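Lysine specific cysteine protease (Porphyromonas gingivalis, PDB 3KM5) cleaves proteins after lysine as a secreted cysteine protease and may act as a virulence factor, the piece here being its calcium-binding K2 cleaved adhesin domain, a jelly roll. Local coordinates at residues A[45-50]-A[171-176]; A[69-74]-A[153-158]; A[80-85]-A[143-148]. One frame throughout, in Å; residues are numbered along the deposited sequence.

Overall arrangement
All three contacts belong to one cleaved adhesin domain, a jelly roll of two antiparallel sheets. Contacts 1 and 3 share a sheet: strand 168-177 of contact 1 lies beside strand 79-86 of contact 3, and their centres are about 10 Å apart. Contact 2 belongs to the facing sheet, its centre about 17 Å from that of contact 1, and meets the others through core side chains such as Phe158, which reaches Leu171, Ile174 and Tyr82. Contact 2 is mostly buried and backbone-bonded, contact 3 sets tyrosines, valines and a salt-bridged arginine inward and Lys81, Tyr83, Glu144 and Thr146 outward, and contact 1, partly buried, joins a loop to a strand through carboxylates and calcium.

Contact 1 of 3, residues A[45-50]-A[171-176]; sequences TAHGGS and LDDIQF. With CA (calcium ion), chain D.
Asp172 and Gly48 meet at a calcium ion that both bind. The metal bonds come first: Asp172 chelates with both carboxylate oxygens, OD1 at 2.5 Å and OD2 at 2.6 Å from the calcium, and the carbonyl O of Gly48 adds a ligand at 2.5 Å. One water and Thr8, Glu10 and Asn51 complete the shell.

The hydrogen bonds tie the loop to the same carboxylate. Gly48 N reaches Asp172 OD2 at 3.0 Å in an almost straight bond (173°), coming from above the carboxylate plane, while His47 N gives that oxygen a weaker, bent bond. OD2 is thus gripped by the metal and two amides. Asp173 works beside it. CG of His47, anti to the backbone N (chi1 -179°), carries the ring to Asp173, whose OD2 accepts from His47 ND1 at 2.7 Å through the anti lone pair, close to the imidazole plane; ring and carboxylate stand 73° apart. The His47 ring also stacks on Tyr83. Asp173 OD1 accepts from the calcium-bound water at 2.6 Å, which makes this residue a second-shell support for the metal.

Apolar contact is slight, chiefly His47 CB against Asp172 CB at 3.8 Å. On the strand, Asp173 and Ile174 form a G1 beta bulge opposite Glu7. The metal bonds and the carboxylate hydrogen bonds make a calcium site that joins the 45-50 loop to strand 168-177 of the jelly roll.

Contact 2 of 3, residues A[69-74]-A[153-158]; sequences LISKDV and TKYVAF
Tyr155 leans its ring toward the backbone of 71-73. Its CD1 meets Ser71 O at 3.3 Å, close to the ring plane, and CE1 approaches Asp73 N. Lys154 CG rests over one face of this ring, offset toward the rim. The extended lysine chain crosses Asp73 at a slant, with CE 3.5 Å from OD2; NZ bonds to Thr102 O, and Asp73 OD1 to Thr75. Ser71 turns OG between its backbone N and carbonyl carbon (chi1 69°), where it accepts a straight bond from Val156 N at 3.0 Å and donates to Lys72 O.

Leu69 with Phe158 is an antiparallel hydrogen-bonded pair and Ile70 with Ala157 a non-hydrogen-bonded one, joining strands 66-70 and 155-161 in one sheet of the jelly roll. Past them Ser71 N still bonds to Val156 O, and Val74 N closes onto Lys154 O at 2.8 Å. Lys154 and Tyr155 form a classic beta bulge opposite Ser100.

Ile70 CG1 touches Ala157 CB at 4.0 Å, on the face where Phe109 packs. On the Leu69 and Phe158 face, Phe158 extends to Leu171 and Ile174 of the other sheet. Val74 and Val156 meet through their CG2 methyls, the side chains about at a right angle.

Contact 3 of 3, residues A[80-85]-A[143-148]; sequences VKYYYA and IERTVD
Val80, Tyr82 and Tyr84 pair with Val147, Arg145 and Ile143 as antiparallel hydrogen-bonded partners, giving six backbone bonds, two in each pair, among them Val147 N to Val80 O at 2.8 Å and Val80 N to Val147 O at 3.1 Å. Between these lie the non-hydrogen-bonded pairs Lys81 with Thr146 and Tyr83 with Glu144, where CA-H groups approach carbonyls, as Tyr83 CA does Ile143 O.

The aromatic and apolar contacts lie on the face of Tyr82 and Tyr84. Arg145 CB makes a CH-pi contact over the Tyr82 ring, 3.8 Å from its centroid, and Val147 CG2 comes to the edge of that ring. CG of Tyr84 stands between its backbone N and carbonyl carbon (chi1 78°), which sets the ring beside Ile143. There Ile143 CB makes a second CH-pi contact, 3.9 Å from the Tyr84 centroid, with its CG2 reaching Tyr84 CE2 at 3.6 Å. Arg145 NE arrives at the edge of the Tyr84 ring, the guanidinium and ring planes 76° apart. Val80 CG1 packs on Val147 CB.

Among polar contacts, Arg145 NH1 donates to Glu144 O. On the other face Glu144 runs alongside Tyr83, and Lys81 NZ, on a bent chain, bonds to Tyr83 OH at 3.0 Å. Glu144 OE2 is 4.2 Å from Lys81 NZ, too far for a salt bridge.

The chemistry implies a two-sided strand pair. Tyr82, Tyr84 and the valines pack inward toward the facing sheet, where Tyr82 OH bonds to Tyr95 and the charge of Arg145 is met by Glu115; outside, Lys81 and Glu144 probably attract each other mildly.

Contact 1 of 3, residues A[45-50]-A[171-176]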
# COMPACT_ATOMS: atom_id res chain seq x y z
N THR A 45 0.25 -12.67 6.10
CA THR A 45 0.87 -12.33 7.36
C THR A 45 1.26 -10.85 7.32
O THR A 45 1.92 -10.40 6.40
CB THR A 45 2.13 -13.18 7.62
OG1 THR A 45 1.77 -14.57 7.52
CG2 THR A 45 2.70 -12.94 9.03
N ALA A 46 0.83 -10.10 8.33
CA ALA A 46 1.17 -8.67 8.44
C ALA A 46 2.59 -8.48 8.89
O ALA A 46 3.19 -9.38 9.50
CB ALA A 46 0.23 -7.99 9.42
N HIS A 47 3.11 -7.27 8.66
CA HIS A 47 4.44 -6.94 9.16
C HIS A 47 4.38 -6.82 10.68
O HIS A 47 5.26 -7.29 11.41
CB HIS A 47 4.94 -5.62 8.60
CG HIS A 47 6.30 -5.25 9.08
ND1 HIS A 47 6.54 -4.21 9.93
CD2 HIS A 47 7.50 -5.82 8.81
CE1 HIS A 47 7.83 -4.16 10.21
NE2 HIS A 47 8.44 -5.11 9.52
N GLY A 48 3.33 -6.15 11.15
CA GLY A 48 3.05 -6.06 12.57
C GLY A 48 1.59 -6.31 12.87
O GLY A 48 0.72 -5.95 12.10
N GLY A 49 1.27 -6.93 14.01
CA GLY A 49 -0.12 -7.24 14.31
C GLY A 49 -0.78 -8.13 13.28
O GLY A 49 -0.11 -9.01 12.73
N SER A 50 -2.08 -7.92 13.04
CA SER A 50 -2.81 -8.76 12.09
C SER A 50 -3.15 -8.05 10.78
O SER A 50 -3.46 -8.71 9.79
CB SER A 50 -4.10 -9.32 12.69
OG SER A 50 -5.07 -8.32 12.92
N LEU A 171 1.17 -2.59 2.42
CA LEU A 171 1.92 -1.65 3.24
C LEU A 171 1.56 -1.87 4.69
O LEU A 171 0.43 -2.24 5.00
CB LEU A 171 1.64 -0.17 2.90
CG LEU A 171 1.80 0.20 1.44
CD1 LEU A 171 1.21 1.58 1.15
CD2 LEU A 171 3.27 0.20 1.05
N ASP A 172 2.52 -1.63 5.56
CA ASP A 172 2.25 -1.68 7.01
C ASP A 172 3.27 -0.80 7.73
O ASP A 172 4.31 -0.47 7.21
CB ASP A 172 2.30 -3.14 7.45
CG ASP A 172 1.58 -3.41 8.78
OD1 ASP A 172 0.92 -2.50 9.30
OD2 ASP A 172 1.64 -4.58 9.21
N ASP A 173 2.92 -0.42 8.95
CA ASP A 173 3.82 0.26 9.86
C ASP A 173 4.43 1.51 9.22
O ASP A 173 5.65 1.72 9.16
CB ASP A 173 4.89 -0.73 10.42
CG ASP A 173 4.29 -1.70 11.41
OD1 ASP A 173 3.31 -1.34 12.08
OD2 ASP A 173 4.71 -2.89 11.45
N ILE A 174 3.53 2.37 8.78
CA ILE A 174 3.90 3.62 8.13
C ILE A 174 4.13 4.73 9.18
O ILE A 174 3.16 5.23 9.79
CB ILE A 174 2.80 4.10 7.13
CG1 ILE A 174 2.43 2.97 6.16
CG2 ILE A 174 3.25 5.37 6.44
CD1 ILE A 174 1.19 3.28 5.36
N GLN A 175 5.39 5.08 9.39
CA GLN A 175 5.82 5.96 10.49
C GLN A 175 6.14 7.32 9.93
O GLN A 175 6.93 7.44 9.01
CB GLN A 175 7.04 5.39 11.16
CG GLN A 175 7.57 6.26 12.28
CD GLN A 175 8.85 5.76 12.83
OE1 GLN A 175 8.87 5.17 13.91
NE2 GLN A 175 9.93 5.96 12.09
N PHE A 176 5.50 8.35 10.47
CA PHE A 176 5.77 9.73 10.12
C PHE A 176 6.67 10.37 11.17
O PHE A 176 6.32 10.38 12.36
CB PHE A 176 4.45 10.49 10.04
CG PHE A 176 3.57 10.02 8.93
CD1 PHE A 176 3.66 10.56 7.65
CD2 PHE A 176 2.67 9.00 9.16
CE1 PHE A 176 2.85 10.10 6.63
CE2 PHE A 176 1.86 8.53 8.14
CZ PHE A 176 1.95 9.08 6.88
CA CA D . -0.19 -3.96 10.98
O HOH W 1 1.40 -3.07 12.48

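Contact 2 of 3, residues A[69-74]-A[153-158]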
# COMPACT_ATOMS: atom_id res chain seq x y z
N LEU A 69 -3.82 6.07 -1.95
CA LEU A 69 -4.05 5.97 -0.51
C LEU A 69 -3.47 7.25 0.11
O LEU A 69 -2.26 7.46 0.05
CB LEU A 69 -3.36 4.73 0.04
CG LEU A 69 -3.37 4.57 1.57
CD1 LEU A 69 -4.77 4.31 2.02
CD2 LEU A 69 -2.52 3.41 1.94
N ILE A 70 -4.33 8.07 0.72
CA ILE A 70 -3.98 9.42 1.15
C ILE A 70 -4.12 9.62 2.66
O ILE A 70 -5.16 9.33 3.26
CB ILE A 70 -4.87 10.47 0.40
CG1 ILE A 70 -4.72 10.28 -1.10
CG2 ILE A 70 -4.52 11.91 0.78
CD1 ILE A 70 -5.74 11.08 -1.98
N SER A 71 -3.04 10.09 3.27
CA SER A 71 -3.00 10.28 4.72
C SER A 71 -3.92 11.41 5.16
O SER A 71 -4.41 12.20 4.38
CB SER A 71 -1.58 10.62 5.18
OG SER A 71 -1.18 11.92 4.74
N LYS A 72 -4.10 11.48 6.47
CA LYS A 72 -4.63 12.66 7.14
C LYS A 72 -3.60 13.79 7.00
O LYS A 72 -2.46 13.58 6.56
CB LYS A 72 -4.89 12.32 8.63
CG LYS A 72 -3.64 12.10 9.46
CD LYS A 72 -4.01 11.65 10.89
CE LYS A 72 -2.79 11.41 11.76
NZ LYS A 72 -3.15 11.03 13.16
N ASP A 73 -4.01 14.99 7.41
CA ASP A 73 -3.09 16.12 7.48
C ASP A 73 -1.93 15.80 8.43
O ASP A 73 -2.14 15.52 9.62
CB ASP A 73 -3.88 17.36 7.94
CG ASP A 73 -3.06 18.62 7.96
OD1 ASP A 73 -1.82 18.57 8.13
OD2 ASP A 73 -3.66 19.70 7.80
N VAL A 74 -0.74 15.74 7.85
CA VAL A 74 0.51 15.49 8.56
C VAL A 74 1.48 16.66 8.45
O VAL A 74 2.72 16.48 8.50
CB VAL A 74 1.18 14.13 8.15
CG1 VAL A 74 0.32 12.94 8.56
CG2 VAL A 74 1.51 14.06 6.65
N THR A 153 5.00 19.63 3.06
CA THR A 153 4.16 18.44 2.88
C THR A 153 3.01 18.49 3.88
O THR A 153 3.21 18.63 5.09
CB THR A 153 4.98 17.17 3.08
OG1 THR A 153 5.93 17.02 2.01
CG2 THR A 153 4.06 15.92 3.16
N LYS A 154 1.79 18.32 3.37
CA LYS A 154 0.57 18.27 4.17
C LYS A 154 -0.10 16.89 4.12
O LYS A 154 -0.61 16.40 5.11
CB LYS A 154 -0.40 19.34 3.66
CG LYS A 154 -1.74 19.39 4.35
CD LYS A 154 -2.46 20.69 3.95
CE LYS A 154 -3.84 20.83 4.51
NZ LYS A 154 -4.58 21.87 3.73
N TYR A 155 -0.11 16.28 2.94
CA TYR A 155 -0.64 14.92 2.76
C TYR A 155 0.38 14.09 2.05
O TYR A 155 1.07 14.57 1.15
CB TYR A 155 -1.95 14.93 1.95
CG TYR A 155 -3.07 15.79 2.52
CD1 TYR A 155 -3.87 15.33 3.57
CD2 TYR A 155 -3.33 17.06 2.01
CE1 TYR A 155 -4.90 16.10 4.07
CE2 TYR A 155 -4.36 17.84 2.53
CZ TYR A 155 -5.13 17.36 3.56
OH TYR A 155 -6.16 18.18 4.03
N VAL A 156 0.45 12.83 2.45
CA VAL A 156 1.30 11.84 1.82
C VAL A 156 0.39 10.79 1.19
O VAL A 156 -0.54 10.31 1.83
CB VAL A 156 2.25 11.22 2.85
CG1 VAL A 156 3.04 10.03 2.22
CG2 VAL A 156 3.21 12.26 3.43
N ALA A 157 0.65 10.45 -0.06
CA ALA A 157 -0.12 9.44 -0.76
C ALA A 157 0.78 8.31 -1.22
O ALA A 157 1.93 8.54 -1.59
CB ALA A 157 -0.80 10.06 -2.00
N PHE A 158 0.24 7.10 -1.21
CA PHE A 158 0.86 5.94 -1.86
C PHE A 158 -0.02 5.61 -3.06
O PHE A 158 -1.26 5.47 -2.94
CB PHE A 158 0.92 4.75 -0.89
CG PHE A 158 1.80 4.99 0.26
CD1 PHE A 158 3.11 4.51 0.25
CD2 PHE A 158 1.34 5.64 1.38
CE1 PHE A 158 3.96 4.74 1.32
CE2 PHE A 158 2.18 5.86 2.46
CZ PHE A 158 3.50 5.39 2.44

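Contact 3 of 3, residues A[80-85]-A[143-148]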
# COMPACT_ATOMS: atom_id res chain seq x y z
N VAL A 80 8.82 9.85 5.95
CA VAL A 80 7.93 8.69 6.11
C VAL A 80 8.76 7.41 5.93
O VAL A 80 9.56 7.30 5.00
CB VAL A 80 6.68 8.78 5.16
CG1 VAL A 80 7.08 8.78 3.64
CG2 VAL A 80 5.68 7.67 5.49
N LYS A 81 8.64 6.49 6.88
CA LYS A 81 9.29 5.21 6.81
C LYS A 81 8.18 4.16 6.82
O LYS A 81 7.21 4.29 7.59
CB LYS A 81 10.25 5.04 7.99
CG LYS A 81 10.98 3.70 7.98
CD LYS A 81 10.38 2.73 8.90
CE LYS A 81 10.82 3.02 10.29
NZ LYS A 81 10.50 1.89 11.19
N TYR A 82 8.30 3.10 6.05
CA TYR A 82 7.24 2.13 5.94
C TYR A 82 7.84 0.81 5.48
O TYR A 82 9.02 0.74 5.10
CB TYR A 82 6.13 2.58 4.96
CG TYR A 82 6.67 2.85 3.57
CD1 TYR A 82 6.64 1.87 2.59
CD2 TYR A 82 7.29 4.06 3.25
CE1 TYR A 82 7.15 2.11 1.30
CE2 TYR A 82 7.80 4.30 1.98
CZ TYR A 82 7.74 3.33 1.02
OH TYR A 82 8.29 3.61 -0.22
N TYR A 83 7.02 -0.22 5.52
CA TYR A 83 7.36 -1.54 5.01
C TYR A 83 6.33 -1.96 3.97
O TYR A 83 5.15 -1.75 4.16
CB TYR A 83 7.42 -2.58 6.16
CG TYR A 83 8.36 -2.19 7.26
CD1 TYR A 83 9.66 -2.67 7.32
CD2 TYR A 83 7.94 -1.32 8.27
CE1 TYR A 83 10.54 -2.26 8.38
CE2 TYR A 83 8.78 -0.92 9.27
CZ TYR A 83 10.07 -1.39 9.34
OH TYR A 83 10.92 -0.95 10.36
N TYR A 84 6.82 -2.53 2.87
CA TYR A 84 5.95 -3.09 1.85
C TYR A 84 6.28 -4.54 1.60
O TYR A 84 7.36 -5.03 1.89
CB TYR A 84 6.04 -2.28 0.56
CG TYR A 84 7.24 -2.51 -0.33
CD1 TYR A 84 7.29 -3.57 -1.22
CD2 TYR A 84 8.33 -1.66 -0.27
CE1 TYR A 84 8.38 -3.77 -2.03
CE2 TYR A 84 9.40 -1.83 -1.11
CZ TYR A 84 9.44 -2.89 -1.96
OH TYR A 84 10.54 -3.05 -2.78
N ALA A 85 5.31 -5.22 1.02
CA ALA A 85 5.49 -6.61 0.62
C ALA A 85 4.77 -6.84 -0.71
O ALA A 85 3.74 -6.27 -0.98
CB ALA A 85 4.95 -7.57 1.72
N ILE A 143 9.88 -5.23 3.15
CA ILE A 143 11.01 -4.41 2.75
C ILE A 143 10.85 -3.00 3.32
O ILE A 143 9.80 -2.38 3.13
CB ILE A 143 11.03 -4.32 1.22
CG1 ILE A 143 11.21 -5.73 0.62
CG2 ILE A 143 12.14 -3.38 0.73
CD1 ILE A 143 12.43 -6.40 1.07
N GLU A 144 11.89 -2.46 3.95
CA GLU A 144 11.86 -1.14 4.56
C GLU A 144 12.21 -0.06 3.54
O GLU A 144 13.12 -0.23 2.74
CB GLU A 144 12.82 -1.08 5.75
CG GLU A 144 12.73 0.25 6.53
CD GLU A 144 13.60 0.35 7.76
OE1 GLU A 144 14.34 -0.59 8.09
OE2 GLU A 144 13.55 1.43 8.40
N ARG A 145 11.53 1.07 3.62
CA ARG A 145 11.87 2.28 2.88
C ARG A 145 11.75 3.49 3.76
O ARG A 145 10.89 3.50 4.62
CB ARG A 145 10.90 2.45 1.69
CG ARG A 145 11.05 1.39 0.60
CD ARG A 145 12.34 1.53 -0.16
NE ARG A 145 12.53 0.50 -1.19
CZ ARG A 145 13.36 -0.54 -1.10
NH1 ARG A 145 14.04 -0.82 -0.00
NH2 ARG A 145 13.47 -1.38 -2.12
N THR A 146 12.60 4.48 3.54
CA THR A 146 12.57 5.76 4.25
C THR A 146 12.67 6.85 3.18
O THR A 146 13.66 6.91 2.43
CB THR A 146 13.75 5.83 5.25
OG1 THR A 146 13.68 4.76 6.19
CG2 THR A 146 13.75 7.14 6.01
N VAL A 147 11.66 7.71 3.13
CA VAL A 147 11.51 8.68 2.07
C VAL A 147 11.46 10.08 2.67
O VAL A 147 10.70 10.35 3.60
CB VAL A 147 10.23 8.40 1.28
CG1 VAL A 147 9.96 9.51 0.25
CG2 VAL A 147 10.39 7.06 0.58
N ASP A 148 12.30 10.96 2.15
CA ASP A 148 12.38 12.34 2.59
C ASP A 148 11.11 13.09 2.12
O ASP A 148 10.70 12.93 0.98
CB ASP A 148 13.59 13.05 1.96
CG ASP A 148 14.93 12.49 2.36
OD1 ASP A 148 15.04 11.71 3.32
OD2 ASP A 148 15.91 12.90 1.70